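Local coordinates for protein putative ABC transporter subunit, substrate-binding component (Rhodopseudomonas palustris, PDB 4EVQ) that probably serves as the periplasmic solute-binding component of an ABC transporter, capturing 4-hydroxybenzoate and related benzoate derivatives, at residues D144-A149 / C209-F214; A154-W159 / S169-S174; P234-G239 / F345-L350; G255-L260 / V356-A361. All coordinates share one frame; numbering follows the deposited sequence.

Contact 1. Residues D144-A149 / C209-F214. With PHB (p-hydroxybenzoic acid), chain H.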
# COMPACT_ATOMS: atom_id res chain seq x y z
N ASP A 144 -3.15 16.04 -8.13
CA ASP A 144 -2.26 17.04 -8.70
C ASP A 144 -1.83 16.65 -10.11
O ASP A 144 -1.73 17.50 -11.00
CB ASP A 144 -1.04 17.21 -7.78
CG ASP A 144 -0.27 18.50 -8.04
OD1 ASP A 144 -0.87 19.57 -8.24
OD2 ASP A 144 0.94 18.39 -8.09
N ALA A 145 -1.56 15.36 -10.36
CA ALA A 145 -1.21 14.92 -11.69
C ALA A 145 -2.35 15.13 -12.68
O ALA A 145 -2.15 15.47 -13.85
CB ALA A 145 -0.83 13.44 -11.63
N MSE A 146 -3.58 14.96 -12.21
CA MSE A 146 -4.74 15.15 -13.06
C MSE A 146 -4.89 16.63 -13.42
O MSE A 146 -5.25 16.96 -14.56
CB MSE A 146 -5.99 14.56 -12.38
CG MSE A 146 -5.88 13.06 -12.32
SE MSE A 146 -7.07 12.17 -11.08
CE MSE A 146 -8.67 12.42 -12.13
N ILE A 147 -4.68 17.52 -12.46
CA ILE A 147 -4.72 18.96 -12.77
C ILE A 147 -3.62 19.26 -13.78
O ILE A 147 -3.87 20.00 -14.76
CB ILE A 147 -4.57 19.76 -11.49
CG1 ILE A 147 -5.83 19.64 -10.59
CG2 ILE A 147 -4.26 21.26 -11.83
CD1 ILE A 147 -7.12 20.18 -11.18
N LYS A 148 -2.43 18.73 -13.58
CA LYS A 148 -1.32 19.01 -14.49
C LYS A 148 -1.65 18.52 -15.90
O LYS A 148 -1.23 19.14 -16.91
CB LYS A 148 -0.05 18.37 -13.93
CG LYS A 148 1.25 18.61 -14.68
CD LYS A 148 2.45 17.93 -14.00
CE LYS A 148 3.73 18.23 -14.78
NZ LYS A 148 4.92 17.53 -14.24
N ALA A 149 -2.46 17.46 -16.00
CA ALA A 149 -2.90 16.91 -17.28
C ALA A 149 -4.02 17.74 -17.93
O ALA A 149 -4.46 17.40 -19.02
CB ALA A 149 -3.35 15.43 -17.13
N CYS A 209 -13.20 13.15 -16.40
CA CYS A 209 -12.37 12.06 -15.88
C CYS A 209 -13.10 11.41 -14.71
O CYS A 209 -13.97 11.98 -14.07
CB CYS A 209 -11.00 12.59 -15.39
SG CYS A 209 -11.09 13.89 -14.13
N VAL A 210 -12.63 10.20 -14.39
CA VAL A 210 -13.06 9.44 -13.23
C VAL A 210 -11.81 9.08 -12.42
O VAL A 210 -10.80 8.66 -12.99
CB VAL A 210 -13.81 8.18 -13.64
CG1 VAL A 210 -14.09 7.30 -12.43
CG2 VAL A 210 -15.13 8.55 -14.33
N TYR A 211 -11.92 9.29 -11.12
CA TYR A 211 -10.91 8.86 -10.15
C TYR A 211 -11.50 7.70 -9.35
O TYR A 211 -12.52 7.87 -8.71
CB TYR A 211 -10.58 10.00 -9.20
CG TYR A 211 -9.66 9.69 -8.03
CD1 TYR A 211 -8.30 9.73 -8.19
CD2 TYR A 211 -10.16 9.42 -6.77
CE1 TYR A 211 -7.46 9.49 -7.12
CE2 TYR A 211 -9.32 9.17 -5.69
CZ TYR A 211 -8.00 9.24 -5.87
OH TYR A 211 -7.13 9.04 -4.79
N ALA A 212 -10.83 6.54 -9.39
CA ALA A 212 -11.33 5.35 -8.71
C ALA A 212 -10.26 4.73 -7.84
O ALA A 212 -9.11 4.59 -8.24
CB ALA A 212 -11.82 4.32 -9.73
N PHE A 213 -10.70 4.31 -6.67
CA PHE A 213 -9.89 3.44 -5.83
C PHE A 213 -10.62 2.13 -5.61
O PHE A 213 -11.69 2.09 -4.95
CB PHE A 213 -9.45 4.02 -4.47
CG PHE A 213 -8.92 2.93 -3.52
CD1 PHE A 213 -7.78 2.25 -3.83
CD2 PHE A 213 -9.63 2.55 -2.39
CE1 PHE A 213 -7.32 1.20 -3.04
CE2 PHE A 213 -9.18 1.46 -1.60
CZ PHE A 213 -8.03 0.81 -1.94
N PHE A 214 -10.05 1.08 -6.17
CA PHE A 214 -10.40 -0.33 -5.88
C PHE A 214 -9.06 -1.06 -5.94
O PHE A 214 -8.06 -0.53 -6.43
CB PHE A 214 -11.37 -0.91 -6.91
CG PHE A 214 -12.70 -0.25 -6.90
CD1 PHE A 214 -13.60 -0.49 -5.91
CD2 PHE A 214 -13.03 0.69 -7.86
CE1 PHE A 214 -14.78 0.19 -5.82
CE2 PHE A 214 -14.19 1.38 -7.79
CZ PHE A 214 -15.09 1.14 -6.79
C1' PHB H . -6.21 0.11 2.68
O1' PHB H . -7.28 -0.30 3.18
O2' PHB H . -5.42 0.93 3.29
C1 PHB H . -5.75 -0.31 1.33
C2 PHB H . -6.21 -1.53 0.82
C3 PHB H . -5.80 -1.92 -0.45
C4 PHB H . -4.98 -1.12 -1.18
C5 PHB H . -4.50 0.07 -0.67
C6 PHB H . -4.91 0.45 0.57
O4 PHB H . -4.58 -1.49 -2.41
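Met-146, present as selenomethionine, reaches from helix 135-148 to Cys-209 and Tyr-211, which both point at the helix from strand 209-213. The selenoether chain and the tyrosine side chain cross at about a right angle, with SE 4.0 Å from Tyr-211 CD1. From SE to the Tyr-211 ring centroid is 5.2 Å, along a line 70° off the ring normal, which makes this an oblique Met-aromatic contact. A bend at the last torsion (chi3 73°) sends the methyl toward the start of the strand, and CE of Met-146 ends 3.5 Å from Cys-209 SG. Helix and strand run nearly antiparallel, 165° apart, with short-segment axes 11.2 Å from each other, a gap that these side chains bridge.

Farther along the strand, Phe-213 belongs to the ligand pocket. Its CZ lies 3.7 Å and its CE1 3.8 Å from PHB C4, the carbon bearing the phenolic O4, and the ligand carbon sits at the edge of the phenyl ring, near its plane. Tyr-161, Ser-92, Ser-215 and Gly-115 supply hydrogen bonds to the ligand. An alanine here would take away the ring edge and probably open a gap beside C4 and C5 of the ligand. Chemically, Met-146, Cys-209 and Tyr-211 meet by dispersion, with selenium standing where the natural methionine has sulfur, whereas the other end of the strand offers the bound aromatic acid a hydrocarbon edge.

Contact 2. Residues A154-W159 / S169-S174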
# COMPACT_ATOMS: atom_id res chain seq x y z
N ALA A 154 -14.30 16.09 -12.29
CA ALA A 154 -14.14 14.70 -11.93
C ALA A 154 -15.35 14.12 -11.23
O ALA A 154 -16.09 14.83 -10.54
CB ALA A 154 -12.95 14.56 -10.95
N VAL A 155 -15.54 12.83 -11.41
CA VAL A 155 -16.36 12.04 -10.50
C VAL A 155 -15.44 11.02 -9.82
O VAL A 155 -14.55 10.47 -10.47
CB VAL A 155 -17.47 11.27 -11.26
CG1 VAL A 155 -18.19 10.24 -10.36
CG2 VAL A 155 -18.46 12.23 -11.86
N THR A 156 -15.64 10.80 -8.52
CA THR A 156 -14.88 9.78 -7.80
C THR A 156 -15.75 8.56 -7.52
O THR A 156 -16.99 8.69 -7.39
CB THR A 156 -14.29 10.27 -6.48
OG1 THR A 156 -15.33 10.46 -5.55
CG2 THR A 156 -13.51 11.55 -6.66
N VAL A 157 -15.14 7.38 -7.51
CA VAL A 157 -15.87 6.18 -7.15
C VAL A 157 -14.92 5.26 -6.36
O VAL A 157 -13.78 5.00 -6.78
CB VAL A 157 -16.47 5.51 -8.40
CG1 VAL A 157 -15.44 5.15 -9.40
CG2 VAL A 157 -17.32 4.33 -8.01
N THR A 158 -15.42 4.75 -5.26
CA THR A 158 -14.59 3.90 -4.40
C THR A 158 -15.48 3.14 -3.45
O THR A 158 -16.70 3.29 -3.46
CB THR A 158 -13.50 4.71 -3.64
OG1 THR A 158 -12.58 3.79 -3.04
CG2 THR A 158 -14.10 5.57 -2.57
N TRP A 159 -14.86 2.32 -2.62
CA TRP A 159 -15.53 1.60 -1.56
C TRP A 159 -15.72 2.49 -0.32
O TRP A 159 -14.86 3.33 -0.01
CB TRP A 159 -14.74 0.35 -1.17
CG TRP A 159 -14.94 -0.83 -2.07
CD1 TRP A 159 -16.13 -1.30 -2.54
CD2 TRP A 159 -13.94 -1.71 -2.57
NE1 TRP A 159 -15.94 -2.42 -3.26
CE2 TRP A 159 -14.60 -2.72 -3.30
CE3 TRP A 159 -12.56 -1.79 -2.43
CZ2 TRP A 159 -13.92 -3.77 -3.92
CZ3 TRP A 159 -11.90 -2.82 -3.01
CH2 TRP A 159 -12.57 -3.79 -3.77
N SER A 169 -10.51 11.93 -0.29
CA SER A 169 -10.33 13.23 0.37
C SER A 169 -9.04 13.92 -0.08
O SER A 169 -9.05 15.10 -0.41
CB SER A 169 -10.36 13.04 1.87
OG SER A 169 -10.19 14.26 2.55
N GLY A 170 -7.95 13.19 -0.16
CA GLY A 170 -6.69 13.77 -0.62
C GLY A 170 -6.77 14.22 -2.06
O GLY A 170 -6.31 15.30 -2.42
N PHE A 171 -7.34 13.39 -2.91
CA PHE A 171 -7.54 13.75 -4.29
C PHE A 171 -8.35 15.05 -4.39
O PHE A 171 -8.02 15.95 -5.16
CB PHE A 171 -8.28 12.60 -5.01
CG PHE A 171 -9.00 13.06 -6.26
CD1 PHE A 171 -8.33 13.27 -7.44
CD2 PHE A 171 -10.35 13.35 -6.21
CE1 PHE A 171 -8.98 13.84 -8.54
CE2 PHE A 171 -11.00 13.87 -7.31
CZ PHE A 171 -10.29 14.11 -8.48
N LYS A 172 -9.43 15.14 -3.64
CA LYS A 172 -10.34 16.29 -3.77
C LYS A 172 -9.59 17.54 -3.34
O LYS A 172 -9.77 18.60 -3.95
CB LYS A 172 -11.60 16.12 -2.93
CG LYS A 172 -12.56 15.10 -3.47
CD LYS A 172 -13.71 14.82 -2.51
CE LYS A 172 -14.58 15.96 -2.37
NZ LYS A 172 -15.68 15.55 -1.40
N LYS A 173 -8.78 17.46 -2.30
CA LYS A 173 -8.03 18.63 -1.88
C LYS A 173 -7.12 19.14 -2.95
O LYS A 173 -7.10 20.35 -3.19
CB LYS A 173 -7.26 18.33 -0.60
CG LYS A 173 -8.18 18.17 0.58
CD LYS A 173 -7.43 17.74 1.82
CE LYS A 173 -8.42 17.32 2.90
NZ LYS A 173 -7.76 16.55 3.98
N SER A 174 -6.36 18.30 -3.61
CA SER A 174 -5.44 18.82 -4.62
C SER A 174 -6.12 19.13 -5.94
O SER A 174 -5.65 20.03 -6.68
CB SER A 174 -4.26 17.86 -4.84
OG SER A 174 -4.73 16.65 -5.38
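Apolar contact joins strand 153-159 to helix 162-177 where the Phe-171 ring meets Ala-154 and Thr-156. Ala-154 CB comes up at the edge of the ring, near its plane, 3.7 Å from Phe-171 CZ. The methyl of Thr-156 approaches obliquely instead, with CG2 3.5 Å from Phe-171 CE2 and 3.7 Å from Phe-171 CD2. With CG anti to the backbone N (chi1 158°), the ring extends from the helix toward the strand and touches both residues, although the nearest CA atoms, Thr-156 and Lys-172, are 8.9 Å apart.

Aromatic contacts continue beyond the pair: Phe-171 stacks with Tyr-211 and also meets the ring of Phe-175. An alanine in place of Phe-171 is likely to open a gap beside Ala-154 and the Thr-156 methyl and to deprive Tyr-211 of its stacking partner.

Polar interactions use the other branch of Thr-156 and the end of Lys-172. The threonine torsion (chi1 71°) turns CG2 to the phenylalanine and OG1 to Asp-185, which it joins in a hydrogen bond. The second carboxylate oxygen of Asp-185 forms a salt bridge with Lys-172 NZ, so one acid links strand and helix.

Strand 153-159, helix 162-177 and strand 181-188 form a beta-alpha-beta unit, the repeating element of the alpha/beta lobes in periplasmic binding proteins.

Contact 3. Residues P234-G239 / F345-L350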
# COMPACT_ATOMS: atom_id res chain seq x y z
N PRO A 234 -11.67 9.30 -19.53
CA PRO A 234 -10.45 8.64 -19.03
C PRO A 234 -10.54 8.31 -17.55
O PRO A 234 -11.01 9.08 -16.73
CB PRO A 234 -9.37 9.68 -19.23
CG PRO A 234 -10.05 10.97 -19.30
CD PRO A 234 -11.41 10.70 -19.91
N LEU A 235 -10.07 7.10 -17.27
CA LEU A 235 -9.99 6.53 -15.92
C LEU A 235 -8.60 6.74 -15.34
O LEU A 235 -7.58 6.43 -15.95
CB LEU A 235 -10.37 5.07 -15.99
CG LEU A 235 -10.31 4.29 -14.65
CD1 LEU A 235 -11.29 4.92 -13.66
CD2 LEU A 235 -10.67 2.86 -14.87
N TRP A 236 -8.63 7.22 -14.11
CA TRP A 236 -7.46 7.46 -13.29
C TRP A 236 -7.66 6.87 -11.89
O TRP A 236 -8.77 6.68 -11.45
CB TRP A 236 -7.29 8.95 -13.08
CG TRP A 236 -6.72 9.75 -14.22
CD1 TRP A 236 -7.35 10.10 -15.38
CD2 TRP A 236 -5.42 10.30 -14.27
NE1 TRP A 236 -6.49 10.85 -16.17
CE2 TRP A 236 -5.30 10.99 -15.51
CE3 TRP A 236 -4.33 10.28 -13.40
CZ2 TRP A 236 -4.15 11.66 -15.87
CZ3 TRP A 236 -3.18 10.95 -13.79
CH2 TRP A 236 -3.11 11.65 -14.99
N GLY A 237 -6.55 6.61 -11.20
CA GLY A 237 -6.63 6.29 -9.79
C GLY A 237 -5.26 6.19 -9.20
O GLY A 237 -4.27 6.24 -9.89
N PRO A 238 -5.20 6.03 -7.88
CA PRO A 238 -3.95 5.54 -7.30
C PRO A 238 -3.62 4.19 -7.90
O PRO A 238 -4.49 3.46 -8.32
CB PRO A 238 -4.29 5.44 -5.81
CG PRO A 238 -5.78 5.06 -5.81
CD PRO A 238 -6.35 5.86 -6.98
N GLY A 239 -2.35 3.82 -7.94
CA GLY A 239 -1.94 2.64 -8.66
C GLY A 239 -2.41 1.30 -8.17
O GLY A 239 -2.25 0.32 -8.90
N PHE A 345 6.57 9.59 -6.19
CA PHE A 345 5.38 9.03 -6.84
C PHE A 345 5.50 9.23 -8.33
O PHE A 345 5.79 10.32 -8.80
CB PHE A 345 4.09 9.66 -6.30
CG PHE A 345 3.79 9.30 -4.88
CD1 PHE A 345 3.08 8.13 -4.58
CD2 PHE A 345 4.23 10.08 -3.84
CE1 PHE A 345 2.82 7.74 -3.27
CE2 PHE A 345 3.96 9.69 -2.54
CZ PHE A 345 3.22 8.53 -2.26
N TYR A 346 5.29 8.17 -9.07
CA TYR A 346 5.41 8.17 -10.53
C TYR A 346 4.04 8.18 -11.21
O TYR A 346 3.11 7.51 -10.76
CB TYR A 346 6.19 6.93 -10.97
CG TYR A 346 7.47 6.66 -10.16
CD1 TYR A 346 8.65 7.34 -10.44
CD2 TYR A 346 7.49 5.73 -9.13
CE1 TYR A 346 9.80 7.10 -9.70
CE2 TYR A 346 8.65 5.49 -8.39
CZ TYR A 346 9.80 6.17 -8.69
OH TYR A 346 10.99 5.97 -7.98
N LEU A 347 3.94 8.94 -12.30
CA LEU A 347 2.82 8.86 -13.20
C LEU A 347 3.02 7.64 -14.06
O LEU A 347 4.12 7.40 -14.54
CB LEU A 347 2.75 10.13 -14.06
CG LEU A 347 1.63 10.17 -15.10
CD1 LEU A 347 0.26 10.24 -14.41
CD2 LEU A 347 1.86 11.38 -16.04
N ARG A 348 1.96 6.87 -14.26
CA ARG A 348 2.04 5.61 -15.00
C ARG A 348 0.86 5.49 -15.95
O ARG A 348 -0.19 6.07 -15.71
CB ARG A 348 1.99 4.41 -14.06
CG ARG A 348 2.85 4.60 -12.80
CD ARG A 348 2.87 3.42 -11.89
NE ARG A 348 1.53 2.93 -11.56
CZ ARG A 348 1.28 1.71 -11.10
NH1 ARG A 348 2.28 0.90 -10.81
NH2 ARG A 348 0.05 1.30 -10.95
N GLU A 349 1.02 4.65 -16.95
CA GLU A 349 -0.09 4.26 -17.81
C GLU A 349 -0.05 2.76 -17.98
O GLU A 349 1.02 2.18 -18.17
CB GLU A 349 0.01 4.93 -19.20
CG GLU A 349 -1.14 4.62 -20.14
CD GLU A 349 -1.03 5.34 -21.46
OE1 GLU A 349 -0.20 6.25 -21.57
OE2 GLU A 349 -1.79 4.96 -22.37
N LEU A 350 -1.21 2.13 -17.94
CA LEU A 350 -1.29 0.72 -18.23
C LEU A 350 -1.25 0.57 -19.74
O LEU A 350 -2.09 1.15 -20.46
CB LEU A 350 -2.55 0.17 -17.58
CG LEU A 350 -2.93 -1.28 -17.64
CD1 LEU A 350 -1.71 -2.12 -17.30
CD2 LEU A 350 -4.13 -1.52 -16.73
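Arg-348 brings its guanidinium to Gly-239 at the tighter end of this contact, where NH2 lies 3.2 Å from Gly-239 O and 3.3 Å from Gly-239 CA. A bend in the arginine chain (chi3 -51°) brings the group beside the backbone that follows strand 235-238. The fit depends on the absence of a side chain at Gly-239: a CB there would stand 2.7 Å from Arg-348 NH2, a clash. Both residues are buried.

Packing is simpler on the side that reaches solvent. Leu-347, partly exposed, brings a single methyl to the six-membered ring of Trp-236: CD1 is 3.6 Å from Trp-236 CZ3 and 3.7 Å from Trp-236 CH2. The two side chains cross obliquely. The indole itself is buried, resting also on Ala-145 and Met-146 of helix 135-148, so the leucine is the more open member of the pair. Strand 257-260 lies between the two strands in the sheet, and the nearest CA atoms, those of Gly-239 and Arg-348, are still 8.1 Å apart; the arginine reaches across to the glycine backbone, and the indole and the leucine methyl meet between the strands.

The buried cation has its main partners elsewhere: Arg-348 NH2 forms a salt bridge with Asp-243, and NE a hydrogen bond with Thr-258 OG1. That acid probably offsets the arginine's charge, and the two bonds probably limit rotation of the guanidinium, whereas Trp-236 and Leu-347 contribute apolar contact alone.

Contact 4. Residues G255-L260 / V356-A361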
# COMPACT_ATOMS: atom_id res chain seq x y z
N GLY A 255 -4.57 2.21 -21.35
CA GLY A 255 -4.76 3.64 -21.27
C GLY A 255 -5.14 4.18 -19.90
O GLY A 255 -5.19 5.38 -19.71
N ILE A 256 -5.39 3.31 -18.94
CA ILE A 256 -5.66 3.79 -17.59
C ILE A 256 -4.41 4.47 -17.04
O ILE A 256 -3.31 3.95 -17.17
CB ILE A 256 -6.11 2.62 -16.65
CG1 ILE A 256 -7.46 2.06 -17.12
CG2 ILE A 256 -6.19 3.09 -15.19
CD1 ILE A 256 -7.83 0.83 -16.35
N LYS A 257 -4.60 5.62 -16.41
CA LYS A 257 -3.50 6.38 -15.84
C LYS A 257 -3.56 6.25 -14.32
O LYS A 257 -4.60 6.34 -13.71
CB LYS A 257 -3.64 7.85 -16.21
CG LYS A 257 -3.47 8.10 -17.69
CD LYS A 257 -2.16 8.70 -17.98
CE LYS A 257 -1.85 8.86 -19.46
NZ LYS A 257 -2.85 9.55 -20.25
N THR A 258 -2.40 6.04 -13.70
CA THR A 258 -2.33 5.94 -12.26
C THR A 258 -1.09 6.63 -11.73
O THR A 258 -0.15 6.92 -12.46
CB THR A 258 -2.35 4.48 -11.73
OG1 THR A 258 -1.19 3.77 -12.18
CG2 THR A 258 -3.58 3.72 -12.15
N VAL A 259 -1.12 6.92 -10.44
CA VAL A 259 0.05 7.42 -9.73
C VAL A 259 0.40 6.43 -8.62
O VAL A 259 -0.48 5.99 -7.88
CB VAL A 259 -0.21 8.83 -9.18
CG1 VAL A 259 0.89 9.25 -8.23
CG2 VAL A 259 -0.34 9.84 -10.33
N LEU A 260 1.67 6.06 -8.53
CA LEU A 260 2.10 5.11 -7.51
C LEU A 260 3.58 5.30 -7.25
O LEU A 260 4.34 5.69 -8.12
CB LEU A 260 1.84 3.64 -7.96
CG LEU A 260 1.80 2.58 -6.85
CD1 LEU A 260 0.63 2.80 -5.91
CD2 LEU A 260 1.72 1.19 -7.52
N VAL A 356 3.62 1.37 -17.26
CA VAL A 356 4.88 1.96 -17.67
C VAL A 356 5.02 3.33 -17.05
O VAL A 356 4.05 4.01 -16.78
CB VAL A 356 5.01 2.02 -19.18
CG1 VAL A 356 4.90 0.62 -19.78
CG2 VAL A 356 3.97 2.90 -19.75
N ASN A 357 6.25 3.72 -16.80
CA ASN A 357 6.57 4.98 -16.18
C ASN A 357 6.49 6.13 -17.17
O ASN A 357 7.25 6.18 -18.12
CB ASN A 357 7.98 4.84 -15.63
CG ASN A 357 8.39 5.96 -14.71
OD1 ASN A 357 7.66 6.91 -14.47
ND2 ASN A 357 9.58 5.81 -14.13
N LEU A 358 5.61 7.08 -16.91
CA LEU A 358 5.52 8.30 -17.71
C LEU A 358 6.28 9.47 -17.13
O LEU A 358 6.40 10.50 -17.77
CB LEU A 358 4.07 8.69 -17.88
CG LEU A 358 3.19 7.69 -18.60
CD1 LEU A 358 1.80 8.31 -18.73
CD2 LEU A 358 3.78 7.35 -19.96
N GLY A 359 6.83 9.30 -15.94
CA GLY A 359 7.70 10.29 -15.35
C GLY A 359 7.31 10.54 -13.91
O GLY A 359 6.36 10.00 -13.41
N LEU A 360 8.06 11.37 -13.24
CA LEU A 360 7.82 11.66 -11.87
C LEU A 360 6.58 12.54 -11.73
O LEU A 360 6.47 13.59 -12.41
CB LEU A 360 9.06 12.41 -11.38
CG LEU A 360 9.22 12.58 -9.91
CD1 LEU A 360 9.24 11.26 -9.26
CD2 LEU A 360 10.52 13.36 -9.62
N ALA A 361 5.65 12.15 -10.88
CA ALA A 361 4.49 12.96 -10.53
C ALA A 361 4.80 13.84 -9.33
O ALA A 361 4.54 15.04 -9.38
CB ALA A 361 3.25 12.08 -10.25
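Lys-257 and Leu-358 meet through their aliphatic parts, the lysine chain crossing the leucine at about a right angle. Leu-358 CD1 sits 3.8 Å from Lys-257 CE and 4.0 Å from Lys-257 CD, so methylenes rather than the ammonium group do the touching. The lysine is bent twice. Its second torsion (chi2 -105°) falls outside the usual staggered positions, and the chain bends again at chi4; the stem leans over toward the leucine, although its first bond does not point that way. Leu-358 holds CG beside its backbone N, with CD1 directed at the lysine.

Between these strands, 257-260 and 354-362, lies strand 345-351, at the antiparallel edge of the sheet. A classic beta bulge interrupts strand 354-362: Leu-347 on the neighbouring strand stands opposite two residues, Leu-358 and Gly-359. The latter has backbone angles that only glycine takes up easily, because a CB would collide with the preceding carbonyl oxygen. An Asx turn sits at the same place: Gly-359 N donates to Asn-357 OD1 at 2.9 Å, with an N-H...O angle of 140°. The donor stands 43° above the plane of the Asn-357 side-chain carbonyl. Asp-265 accepts a hydrogen bond from the backbone N of Asn-357.

Past the bulge the chain turns a corner at Ala-361, whose CB is 4.2 Å from Val-259 CG1. That valine branch is anti to the backbone N, while the valine side chain also packs on Ala-141, Thr-142 and Ala-145 of helix 135-148.

All four contacts involve one seven-stranded mixed sheet, ordered 181-188, 153-159, 209-213, 235-238, 257-260, 345-351, 354-362. Contact 2 is nested within the chain loop closed by contact 1; contacts 3 and 4 follow, their segments alternating. Centres are about 4 Å apart for contacts 3 and 4, about 8 Å for contacts 1 and 3 and for 1 and 2, and about 17 Å for 2 and 4. Helix 135-148 joins contact 1 to contacts 3 and 4; neighbouring strands 153-159 and 209-213 link contact 2 to contact 1. The contacts thus share one sheet with its packed helices, probably the core of one lobe of the periplasmic-binding-protein fold, with Phe-213 at the bound 4-hydroxybenzoate.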